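Local structure of SAM-dependent methyltransferase (Anabaena variabilis ATCC 29413, 3GGD) at residues P59-A64 with I82-S87; A126-R131 with Q147-L152; N67-K72 with K96-A101. The protein probably transfers a methyl group from S-adenosyl-L-methionine to an acceptor that is not established, and binds the by-product S-adenosyl-L-homocysteine. One frame throughout, in Å; residues are numbered along the deposited sequence.

Interaction 1: P59-A64 with I82-S87; sequences PLIDFA and IGLDVS. With SAH (S-adenosyl-L-homocysteine), chain E.
Strands 60-63 and 82-85 run parallel as neighbours in the central sheet, with a twist of 27° between them. Ile82 N donates to Leu60 O at 2.9 Å, and Leu84 N donates to Asp62 O at 3.0 Å, both almost along the C=O axis. Asp62 N returns a bond to Ile82 O. The last link, Ala64 N to Leu84 O, is bent and weak. Ile61, Phe63, Ile82 and Leu84 share one face of the sheet. Helix 142-153 packs on it at Ile61 and Phe63. Leu84 holds CG anti to its carbonyl carbon, and its CD1 meets Ile61 CG2 at 3.7 Å as the two chains cross obliquely. The same CD1 approaches Phe63 CD2. Asp62 lies on the other face, and its carboxylate leads away to Thr71. At the C-terminal ends of the two strands the contact turns to the ligand. Asp85 has CG anti to the backbone N (chi1 -156°), and its two oxygens divide the ribose diol. OD1 accepts from SAH O2' at 2.7 Å, and OD2 from SAH O3' at 2.7 Å. OD1 also takes Ser87 N on its anti lone pair at 2.9 Å, an Asx turn, while Gly66 N reaches OD2. An alanine here would probably weaken ribose binding and loosen the turn, because all four bonds to the carboxylate go. Val86 lays CG1 over the adenine, 3.5 Å from SAH C4, and Ala64 O accepts from the ligand amino group. An acidic residue gripping the ribose at the end of the second strand is a hallmark of Rossmann-like class I methyltransferases.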
loop_
_atom_site.group_PDB
_atom_site.type_symbol
_atom_site.label_atom_id
_atom_site.label_comp_id
_atom_site.label_asym_id
_atom_site.label_seq_id
_atom_site.Cartn_x
_atom_site.Cartn_y
_atom_site.Cartn_z
ATOM N N PRO A 59 -18.797 2.943 0.710
ATOM C CA PRO A 59 -17.750 3.045 1.704
ATOM C C PRO A 59 -16.391 3.044 1.006
ATOM O O PRO A 59 -16.260 2.454 -0.075
ATOM C CB PRO A 59 -17.897 1.747 2.544
ATOM C CG PRO A 59 -18.742 0.827 1.734
ATOM C CD PRO A 59 -19.533 1.660 0.776
ATOM N N LEU A 60 -15.422 3.716 1.617
ATOM C CA LEU A 60 -14.058 3.759 1.123
ATOM C C LEU A 60 -13.172 2.919 2.015
ATOM O O LEU A 60 -13.097 3.173 3.223
ATOM C CB LEU A 60 -13.492 5.184 1.103
ATOM C CG LEU A 60 -12.030 5.308 0.594
ATOM C CD1 LEU A 60 -11.809 4.771 -0.838
ATOM C CD2 LEU A 60 -11.584 6.761 0.676
ATOM N N ILE A 61 -12.473 1.955 1.403
ATOM C CA ILE A 61 -11.494 1.174 2.116
ATOM C C ILE A 61 -10.091 1.670 1.807
ATOM O O ILE A 61 -9.741 1.845 0.638
ATOM C CB ILE A 61 -11.571 -0.337 1.732
ATOM C CG1 ILE A 61 -12.882 -0.970 2.292
ATOM C CG2 ILE A 61 -10.297 -1.096 2.223
ATOM C CD1 ILE A 61 -13.184 -2.416 1.733
ATOM N N ASP A 62 -9.320 1.959 2.873
ATOM C CA ASP A 62 -7.843 2.185 2.797
ATOM C C ASP A 62 -7.272 0.810 3.040
ATOM O O ASP A 62 -7.231 0.325 4.171
ATOM C CB ASP A 62 -7.333 3.176 3.857
ATOM C CG ASP A 62 -5.863 3.535 3.676
ATOM O OD1 ASP A 62 -5.151 2.861 2.891
ATOM O OD2 ASP A 62 -5.407 4.497 4.339
ATOM N N PHE A 63 -6.922 0.137 1.947
ATOM C CA PHE A 63 -6.479 -1.249 1.997
ATOM C C PHE A 63 -4.977 -1.304 2.311
ATOM O O PHE A 63 -4.186 -0.702 1.578
ATOM C CB PHE A 63 -6.707 -1.961 0.656
ATOM C CG PHE A 63 -6.530 -3.418 0.784
ATOM C CD1 PHE A 63 -5.260 -3.968 0.798
ATOM C CD2 PHE A 63 -7.620 -4.222 1.058
ATOM C CE1 PHE A 63 -5.073 -5.312 1.010
ATOM C CE2 PHE A 63 -7.449 -5.593 1.276
ATOM C CZ PHE A 63 -6.165 -6.133 1.276
ATOM N N ALA A 64 -4.588 -2.010 3.386
ATOM C CA ALA A 64 -3.175 -2.046 3.857
ATOM C C ALA A 64 -2.799 -0.632 4.354
ATOM O O ALA A 64 -1.812 -0.007 3.940
ATOM C CB ALA A 64 -2.180 -2.592 2.748
ATOM N N ILE A 82 -12.909 2.838 6.081
ATOM C CA ILE A 82 -12.510 1.635 6.771
ATOM C C ILE A 82 -11.024 1.389 6.442
ATOM O O ILE A 82 -10.636 1.252 5.294
ATOM C CB ILE A 82 -13.357 0.431 6.322
ATOM C CG1 ILE A 82 -14.843 0.686 6.633
ATOM C CG2 ILE A 82 -12.878 -0.860 7.010
ATOM C CD1 ILE A 82 -15.822 -0.214 5.866
ATOM N N GLY A 83 -10.200 1.335 7.474
ATOM C CA GLY A 83 -8.774 1.052 7.326
ATOM C C GLY A 83 -8.526 -0.422 7.635
ATOM O O GLY A 83 -8.829 -0.906 8.728
ATOM N N LEU A 84 -8.030 -1.149 6.645
ATOM C CA LEU A 84 -7.765 -2.577 6.795
ATOM C C LEU A 84 -6.249 -2.838 6.747
ATOM O O LEU A 84 -5.530 -2.287 5.897
ATOM C CB LEU A 84 -8.442 -3.361 5.684
ATOM C CG LEU A 84 -9.979 -3.305 5.581
ATOM C CD1 LEU A 84 -10.410 -4.126 4.325
ATOM C CD2 LEU A 84 -10.645 -3.780 6.849
ATOM N N ASP A 85 -5.774 -3.708 7.635
ATOM C CA ASP A 85 -4.385 -4.112 7.613
ATOM C C ASP A 85 -4.261 -5.486 8.248
ATOM O O ASP A 85 -5.055 -5.858 9.141
ATOM C CB ASP A 85 -3.497 -3.088 8.328
ATOM C CG ASP A 85 -2.043 -3.148 7.856
ATOM O OD1 ASP A 85 -1.282 -4.040 8.337
ATOM O OD2 ASP A 85 -1.658 -2.304 6.988
ATOM N N VAL A 86 -3.260 -6.233 7.805
ATOM C CA VAL A 86 -2.950 -7.542 8.378
ATOM C C VAL A 86 -2.356 -7.471 9.778
ATOM O O VAL A 86 -2.469 -8.439 10.532
ATOM C CB VAL A 86 -1.948 -8.340 7.462
ATOM C CG1 VAL A 86 -0.511 -7.807 7.557
ATOM C CG2 VAL A 86 -2.002 -9.856 7.747
ATOM N N SER A 87 -1.767 -6.317 10.144
ATOM C CA SER A 87 -1.023 -6.194 11.379
ATOM C C SER A 87 -1.797 -5.531 12.492
ATOM O O SER A 87 -2.194 -4.356 12.369
ATOM C CB SER A 87 0.267 -5.361 11.147
ATOM O OG SER A 87 0.918 -5.037 12.388
HETATM N N SAH E . -0.704 2.190 2.798
HETATM C CA SAH E . 0.145 2.516 3.974
HETATM C CB SAH E . 1.161 1.411 4.330
HETATM C CG SAH E . 2.157 0.930 3.259
HETATM S SD SAH E . 3.328 -0.292 3.880
HETATM C C SAH E . 0.881 3.835 3.788
HETATM O O SAH E . 1.311 4.464 4.788
HETATM O OXT SAH E . 1.085 4.281 2.659
HETATM C "C5'" SAH E . 2.533 -1.796 3.388
HETATM C "C4'" SAH E . 1.367 -2.199 4.338
HETATM O "O4'" SAH E . 0.747 -3.416 3.857
HETATM C "C3'" SAH E . 1.742 -2.507 5.799
HETATM O "O3'" SAH E . 0.967 -1.768 6.727
HETATM C "C2'" SAH E . 1.438 -3.991 5.965
HETATM O "O2'" SAH E . 1.152 -4.433 7.308
HETATM C "C1'" SAH E . 0.318 -4.198 4.963
HETATM N N9 SAH E . 0.124 -5.599 4.570
HETATM C C8 SAH E . 1.126 -6.472 4.279
HETATM N N7 SAH E . 0.610 -7.662 3.927
HETATM C C5 SAH E . -0.749 -7.540 4.008
HETATM C C6 SAH E . -1.870 -8.455 3.823
HETATM N N6 SAH E . -1.552 -9.725 3.479
HETATM N N1 SAH E . -3.126 -8.031 4.022
HETATM C C2 SAH E . -3.366 -6.736 4.406
HETATM N N3 SAH E . -2.371 -5.873 4.605
HETATM C C4 SAH E . -1.076 -6.212 4.453
#

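Interaction 2: A126-R131 with Q147-L152; sequences ANIYMR and QSLRIL. With SAH (S-adenosyl-L-homocysteine), chain E; EDO (1,2-ethanediol), chain L.
One hydrogen bond spans the two backbones. Ala126 N donates to Leu152 O, in the carbonyl plane, at 3.0 Å. It ties the residue before strand 127-131 to the last turn of helix 142-153, which runs roughly antiparallel to the strand at 143°, with the axes 9.5 Å apart. The apolar contacts come from alternate residues of the strand. Ile128 pushes CD1 between two leucines of the helix, 3.7 Å from Leu149 CD2 and 4.0 Å from Leu152 CB, crossing both side chains at about a right angle. Met130, a selenomethionine, bends at chi3 (72°), and its SE lies 4.1 Å from Leu149 CD1. The two methyls of Leu149 are thus shared out, CD2 to Ile128 and CD1 to Met130. Phe63 of the next strand packs against all three of these side chains. The ligand contacts belong to Arg131 at the far end of the strand. Its chain is extended from CG to NE, and NH1 donates to SAH OXT at 2.9 Å. NH1 also bonds to Trp35 O. NE and NH2 both grip a 1,2-ethanediol, probably from the crystallisation liquor, and Arg131 O accepts from SAH N at 2.8 Å. Buried hydrocarbon and one backbone bond thus join helix to strand, while Arg131 reaches the amino acid end of the ligand, where its charge probably helps to neutralise the carboxylate.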
loop_
_atom_site.group_PDB
_atom_site.type_symbol
_atom_site.label_atom_id
_atom_site.label_comp_id
_atom_site.label_asym_id
_atom_site.label_seq_id
_atom_site.Cartn_x
_atom_site.Cartn_y
_atom_site.Cartn_z
ATOM N N ALA A 126 -17.282 -1.646 -2.231
ATOM C CA ALA A 126 -16.504 -0.547 -1.636
ATOM C C ALA A 126 -15.540 0.013 -2.683
ATOM O O ALA A 126 -15.075 -0.711 -3.562
ATOM C CB ALA A 126 -15.693 -1.038 -0.429
ATOM N N ASN A 127 -15.234 1.298 -2.567
ATOM C CA ASN A 127 -14.110 1.857 -3.317
ATOM C C ASN A 127 -12.863 1.542 -2.535
ATOM O O ASN A 127 -12.949 1.293 -1.332
ATOM C CB ASN A 127 -14.250 3.348 -3.476
ATOM C CG ASN A 127 -15.399 3.722 -4.360
ATOM O OD1 ASN A 127 -15.602 3.094 -5.398
ATOM N ND2 ASN A 127 -16.172 4.756 -3.946
ATOM N N ILE A 128 -11.710 1.504 -3.215
ATOM C CA ILE A 128 -10.431 1.202 -2.540
ATOM C C ILE A 128 -9.338 2.195 -2.878
ATOM O O ILE A 128 -9.131 2.552 -4.053
ATOM C CB ILE A 128 -9.888 -0.223 -2.875
ATOM C CG1 ILE A 128 -10.830 -1.307 -2.350
ATOM C CG2 ILE A 128 -8.474 -0.447 -2.262
ATOM C CD1 ILE A 128 -10.508 -2.730 -2.816
ATOM N N TYR A 129 -8.668 2.661 -1.823
ATOM C CA TYR A 129 -7.420 3.386 -1.913
ATOM C C TYR A 129 -6.337 2.451 -1.378
ATOM O O TYR A 129 -6.449 1.933 -0.247
ATOM C CB TYR A 129 -7.455 4.650 -1.032
ATOM C CG TYR A 129 -6.135 5.390 -0.933
ATOM C CD1 TYR A 129 -5.725 6.256 -1.927
ATOM C CD2 TYR A 129 -5.286 5.211 0.159
ATOM C CE1 TYR A 129 -4.505 6.961 -1.820
ATOM C CE2 TYR A 129 -4.098 5.931 0.294
ATOM C CZ TYR A 129 -3.702 6.804 -0.708
ATOM O OH TYR A 129 -2.506 7.509 -0.619
HETATM N N MSE A 130 -5.311 2.209 -2.189
HETATM C CA MSE A 130 -4.209 1.380 -1.756
HETATM C C MSE A 130 -2.866 2.001 -2.128
HETATM O O MSE A 130 -2.523 2.161 -3.309
HETATM C CB MSE A 130 -4.319 -0.023 -2.352
HETATM C CG MSE A 130 -3.273 -0.980 -1.798
HETATM SE SE MSE A 130 -3.588 -2.850 -2.468
HETATM C CE MSE A 130 -3.047 -2.545 -4.182
ATOM N N ARG A 131 -2.089 2.320 -1.102
ATOM C CA ARG A 131 -0.779 2.942 -1.280
ATOM C C ARG A 131 0.310 1.933 -0.864
ATOM O O ARG A 131 0.515 1.634 0.329
ATOM C CB ARG A 131 -0.700 4.227 -0.450
ATOM C CG ARG A 131 0.617 4.981 -0.653
ATOM C CD ARG A 131 0.607 6.335 0.101
ATOM N NE ARG A 131 1.829 7.102 -0.149
ATOM C CZ ARG A 131 2.893 7.081 0.638
ATOM N NH1 ARG A 131 2.888 6.341 1.731
ATOM N NH2 ARG A 131 3.952 7.827 0.343
ATOM N N GLN A 147 -7.632 -11.639 -5.731
ATOM C CA GLN A 147 -8.951 -12.217 -5.352
ATOM C C GLN A 147 -9.651 -11.346 -4.270
ATOM O O GLN A 147 -10.817 -10.949 -4.427
ATOM C CB GLN A 147 -8.793 -13.645 -4.878
ATOM C CG GLN A 147 -8.380 -14.606 -5.994
ATOM C CD GLN A 147 -8.134 -16.023 -5.497
ATOM O OE1 GLN A 147 -7.411 -16.764 -6.114
ATOM N NE2 GLN A 147 -8.729 -16.390 -4.417
ATOM N N SER A 148 -8.927 -11.032 -3.197
ATOM C CA SER A 148 -9.477 -10.208 -2.138
ATOM C C SER A 148 -9.998 -8.874 -2.649
ATOM O O SER A 148 -11.101 -8.440 -2.305
ATOM C CB SER A 148 -8.439 -10.024 -1.028
ATOM O OG SER A 148 -8.179 -11.258 -0.346
ATOM N N LEU A 149 -9.205 -8.214 -3.474
ATOM C CA LEU A 149 -9.566 -6.926 -3.992
ATOM C C LEU A 149 -10.806 -6.983 -4.886
ATOM O O LEU A 149 -11.662 -6.123 -4.798
ATOM C CB LEU A 149 -8.352 -6.284 -4.707
ATOM C CG LEU A 149 -7.180 -5.965 -3.741
ATOM C CD1 LEU A 149 -5.848 -5.659 -4.489
ATOM C CD2 LEU A 149 -7.474 -4.798 -2.718
ATOM N N ARG A 150 -10.873 -7.999 -5.740
ATOM C CA ARG A 150 -11.967 -8.225 -6.645
ATOM C C ARG A 150 -13.262 -8.399 -5.827
ATOM O O ARG A 150 -14.303 -7.860 -6.182
ATOM C CB ARG A 150 -11.686 -9.494 -7.495
ATOM C CG ARG A 150 -12.855 -9.923 -8.385
ATOM C CD ARG A 150 -12.621 -11.167 -9.228
ATOM N NE ARG A 150 -11.633 -10.827 -10.236
ATOM C CZ ARG A 150 -10.325 -11.048 -10.164
ATOM N NH1 ARG A 150 -9.771 -11.741 -9.161
ATOM N NH2 ARG A 150 -9.558 -10.566 -11.133
ATOM N N ILE A 151 -13.178 -9.160 -4.744
ATOM C CA ILE A 151 -14.302 -9.400 -3.869
ATOM C C ILE A 151 -14.774 -8.075 -3.218
ATOM O O ILE A 151 -15.974 -7.761 -3.240
ATOM C CB ILE A 151 -13.933 -10.418 -2.774
ATOM C CG1 ILE A 151 -13.726 -11.822 -3.389
ATOM C CG2 ILE A 151 -15.022 -10.455 -1.684
ATOM C CD1 ILE A 151 -13.017 -12.834 -2.435
ATOM N N LEU A 152 -13.845 -7.278 -2.697
ATOM C CA LEU A 152 -14.253 -6.033 -2.035
ATOM C C LEU A 152 -14.911 -4.989 -2.972
ATOM O O LEU A 152 -15.858 -4.246 -2.571
ATOM C CB LEU A 152 -13.048 -5.398 -1.337
ATOM C CG LEU A 152 -12.453 -6.190 -0.162
ATOM C CD1 LEU A 152 -11.083 -5.616 0.289
ATOM C CD2 LEU A 152 -13.464 -6.301 1.042
HETATM N N SAH E . -0.704 2.190 2.798
HETATM C CA SAH E . 0.145 2.516 3.974
HETATM C CB SAH E . 1.161 1.411 4.330
HETATM C CG SAH E . 2.157 0.930 3.259
HETATM S SD SAH E . 3.328 -0.292 3.880
HETATM C C SAH E . 0.881 3.835 3.788
HETATM O O SAH E . 1.311 4.464 4.788
HETATM O OXT SAH E . 1.085 4.281 2.659
HETATM C "C5'" SAH E . 2.533 -1.796 3.388
HETATM C "C4'" SAH E . 1.367 -2.199 4.338
HETATM O "O4'" SAH E . 0.747 -3.416 3.857
HETATM C "C3'" SAH E . 1.742 -2.507 5.799
HETATM O "O3'" SAH E . 0.967 -1.768 6.727
HETATM C "C2'" SAH E . 1.438 -3.991 5.965
HETATM O "O2'" SAH E . 1.152 -4.433 7.308
HETATM C "C1'" SAH E . 0.318 -4.198 4.963
HETATM N N9 SAH E . 0.124 -5.599 4.570
HETATM C C8 SAH E . 1.126 -6.472 4.279
HETATM N N7 SAH E . 0.610 -7.662 3.927
HETATM C C5 SAH E . -0.749 -7.540 4.008
HETATM C C6 SAH E . -1.870 -8.455 3.823
HETATM N N6 SAH E . -1.552 -9.725 3.479
HETATM N N1 SAH E . -3.126 -8.031 4.022
HETATM C C2 SAH E . -3.366 -6.736 4.406
HETATM N N3 SAH E . -2.371 -5.873 4.605
HETATM C C4 SAH E . -1.076 -6.212 4.453
HETATM C C1 EDO L . 3.401 9.336 -3.435
HETATM O O1 EDO L . 3.949 9.561 -2.124
HETATM C C2 EDO L . 1.850 9.450 -3.461
HETATM O O2 EDO L . 1.172 8.695 -2.410
#

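Interaction 3: N67-K72 with K96-A101; sequences NGTQTK and KENTAA
The side-chain amide of Asn98 is the flat group at the centre of this contact. Gly68 O lies over one face of it, 3.3 Å from Asn98 CG and almost straight above that atom. Lys72 CB stands on the same side, 3.6 Å from Asn98 OD1. At the nitrogen edge, in the amide plane, Asn98 ND2 donates to Asn67 O at 2.8 Å and meets a lone pair of that carbonyl. At the oxygen end a water reaches OD1 at 3.0 Å from the side of Gly68, and gives its other hydrogen to Thr69 O. The amide thus uses both its nitrogen and its oxygen on main-chain carbonyls of 67-72, Asn67 O directly and Thr69 O through water. Asn98 is the first residue to leave helix 88-97, and CG anti to its carbonyl carbon (chi1 -72°) sends the amide to the Asn67 loop. Gly68 has a positive phi of 81°, and a CB on it would come tightly against Asn98 CB. Lys72 starts with CG anti to the backbone N and bends at chi2 (60°). It then runs out so that NZ donates to Thr99 O at 2.9 Å. Asp36 holds the polar ends of Asn67 and Thr69, and Tyr105 OH bonds to Asn98 O. The loop leading into helix 69-77 is the glycine-rich first motif of class I methyltransferases. The contact is chiefly polar: side-chain donors from each segment go to main-chain carbonyls of the other, so it depends on how the backbones turn more than on hydrophobic packing.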
loop_
_atom_site.group_PDB
_atom_site.type_symbol
_atom_site.label_atom_id
_atom_site.label_comp_id
_atom_site.label_asym_id
_atom_site.label_seq_id
_atom_site.Cartn_x
_atom_site.Cartn_y
_atom_site.Cartn_z
ATOM N N ASN A 67 -0.171 2.563 9.594
ATOM C CA ASN A 67 -0.429 3.361 10.788
ATOM C C ASN A 67 -1.447 4.461 10.612
ATOM O O ASN A 67 -1.619 5.312 11.504
ATOM C CB ASN A 67 0.863 3.952 11.368
ATOM C CG ASN A 67 1.573 4.870 10.400
ATOM O OD1 ASN A 67 1.104 5.081 9.297
ATOM N ND2 ASN A 67 2.706 5.409 10.808
ATOM N N GLY A 68 -2.115 4.477 9.469
ATOM C CA GLY A 68 -3.260 5.362 9.286
ATOM C C GLY A 68 -3.020 6.801 8.936
ATOM O O GLY A 68 -3.954 7.596 8.956
ATOM N N THR A 69 -1.785 7.155 8.599
ATOM C CA THR A 69 -1.472 8.536 8.282
ATOM C C THR A 69 -2.330 9.026 7.125
ATOM O O THR A 69 -2.879 10.106 7.202
ATOM C CB THR A 69 -0.010 8.712 7.907
ATOM O OG1 THR A 69 0.822 8.201 8.976
ATOM C CG2 THR A 69 0.317 10.210 7.617
ATOM N N GLN A 70 -2.487 8.213 6.069
ATOM C CA GLN A 70 -3.264 8.661 4.899
ATOM C C GLN A 70 -4.764 8.536 5.137
ATOM O O GLN A 70 -5.589 9.320 4.591
ATOM C CB GLN A 70 -2.846 7.882 3.641
ATOM C CG GLN A 70 -1.297 7.796 3.389
ATOM C CD GLN A 70 -0.557 9.144 3.436
ATOM O OE1 GLN A 70 -1.035 10.150 2.900
ATOM N NE2 GLN A 70 0.643 9.156 4.037
ATOM N N THR A 71 -5.119 7.534 5.941
ATOM C CA THR A 71 -6.485 7.220 6.302
ATOM C C THR A 71 -7.169 8.398 6.966
ATOM O O THR A 71 -8.309 8.740 6.636
ATOM C CB THR A 71 -6.521 5.999 7.260
ATOM O OG1 THR A 71 -5.553 5.025 6.833
ATOM C CG2 THR A 71 -7.928 5.366 7.316
ATOM N N LYS A 72 -6.477 9.026 7.900
ATOM C CA LYS A 72 -7.019 10.207 8.571
ATOM C C LYS A 72 -7.421 11.325 7.577
ATOM O O LYS A 72 -8.488 11.935 7.697
ATOM C CB LYS A 72 -5.977 10.704 9.552
ATOM C CG LYS A 72 -6.329 11.982 10.393
ATOM C CD LYS A 72 -7.547 11.790 11.256
ATOM C CE LYS A 72 -7.667 12.928 12.295
ATOM N NZ LYS A 72 -9.019 12.833 12.878
ATOM N N LYS A 96 -4.502 4.933 17.701
ATOM C CA LYS A 96 -4.081 5.882 18.692
ATOM C C LYS A 96 -3.775 7.232 18.076
ATOM O O LYS A 96 -4.084 8.266 18.658
ATOM C CB LYS A 96 -2.798 5.389 19.360
ATOM C CG LYS A 96 -2.383 6.220 20.561
ATOM C CD LYS A 96 -0.879 6.041 20.832
ATOM N N GLU A 97 -3.118 7.223 16.926
ATOM C CA GLU A 97 -2.637 8.442 16.334
ATOM C C GLU A 97 -3.556 9.014 15.275
ATOM O O GLU A 97 -3.444 10.176 14.972
ATOM C CB GLU A 97 -1.269 8.211 15.675
ATOM C CG GLU A 97 -0.169 7.648 16.568
ATOM C CD GLU A 97 0.040 8.466 17.859
ATOM O OE1 GLU A 97 -0.162 9.705 17.823
ATOM O OE2 GLU A 97 0.398 7.866 18.910
ATOM N N ASN A 98 -4.448 8.212 14.699
ATOM C CA ASN A 98 -5.217 8.638 13.534
ATOM C C ASN A 98 -6.671 8.175 13.570
ATOM O O ASN A 98 -7.176 7.587 12.613
ATOM C CB ASN A 98 -4.519 8.089 12.282
ATOM C CG ASN A 98 -3.217 8.818 11.969
ATOM O OD1 ASN A 98 -3.224 10.033 11.762
ATOM N ND2 ASN A 98 -2.097 8.073 11.893
ATOM N N THR A 99 -7.330 8.395 14.693
ATOM C CA THR A 99 -8.743 8.041 14.822
ATOM C C THR A 99 -9.649 9.182 14.351
ATOM O O THR A 99 -9.244 10.341 14.284
ATOM C CB THR A 99 -9.127 7.786 16.277
ATOM O OG1 THR A 99 -8.713 8.915 17.027
ATOM C CG2 THR A 99 -8.436 6.585 16.818
ATOM N N ALA A 100 -10.880 8.831 14.018
ATOM C CA ALA A 100 -11.913 9.817 13.679
ATOM C C ALA A 100 -13.240 9.083 13.831
ATOM O O ALA A 100 -13.272 7.854 13.744
ATOM C CB ALA A 100 -11.733 10.305 12.273
ATOM N N ALA A 101 -14.314 9.828 14.070
ATOM C CA ALA A 101 -15.663 9.271 14.223
ATOM C C ALA A 101 -16.049 8.422 13.023
ATOM O O ALA A 101 -16.739 7.445 13.187
ATOM C CB ALA A 101 -16.715 10.404 14.439
HETATM O O HOH W 1 -2.754 11.719 9.364
#

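In the fold
Interactions 1 and 2 lie side by side in one sheet, with centres 9 Å apart. Strands 60-63 and 127-131 are neighbours, and Ile61 O probably accepts from Tyr129 N at 2.8 Å. Phe63 joins the apolar packing of the two. Interaction 3 lies off the sheet face that carries Asp62, its centre 11 Å from that of interaction 1. Thr71 OG1 and Asp62 OD2, 2.6 Å apart, probably form a hydrogen bond between them. Interactions 2 and 3 are 19 Å apart by centres and meet mainly through Gln70. The ligand links 1 and 2: its amino group bonds to Ala64 O and Arg131 O. The Asn67 side chain is about 5 Å from SAH, nearest atoms.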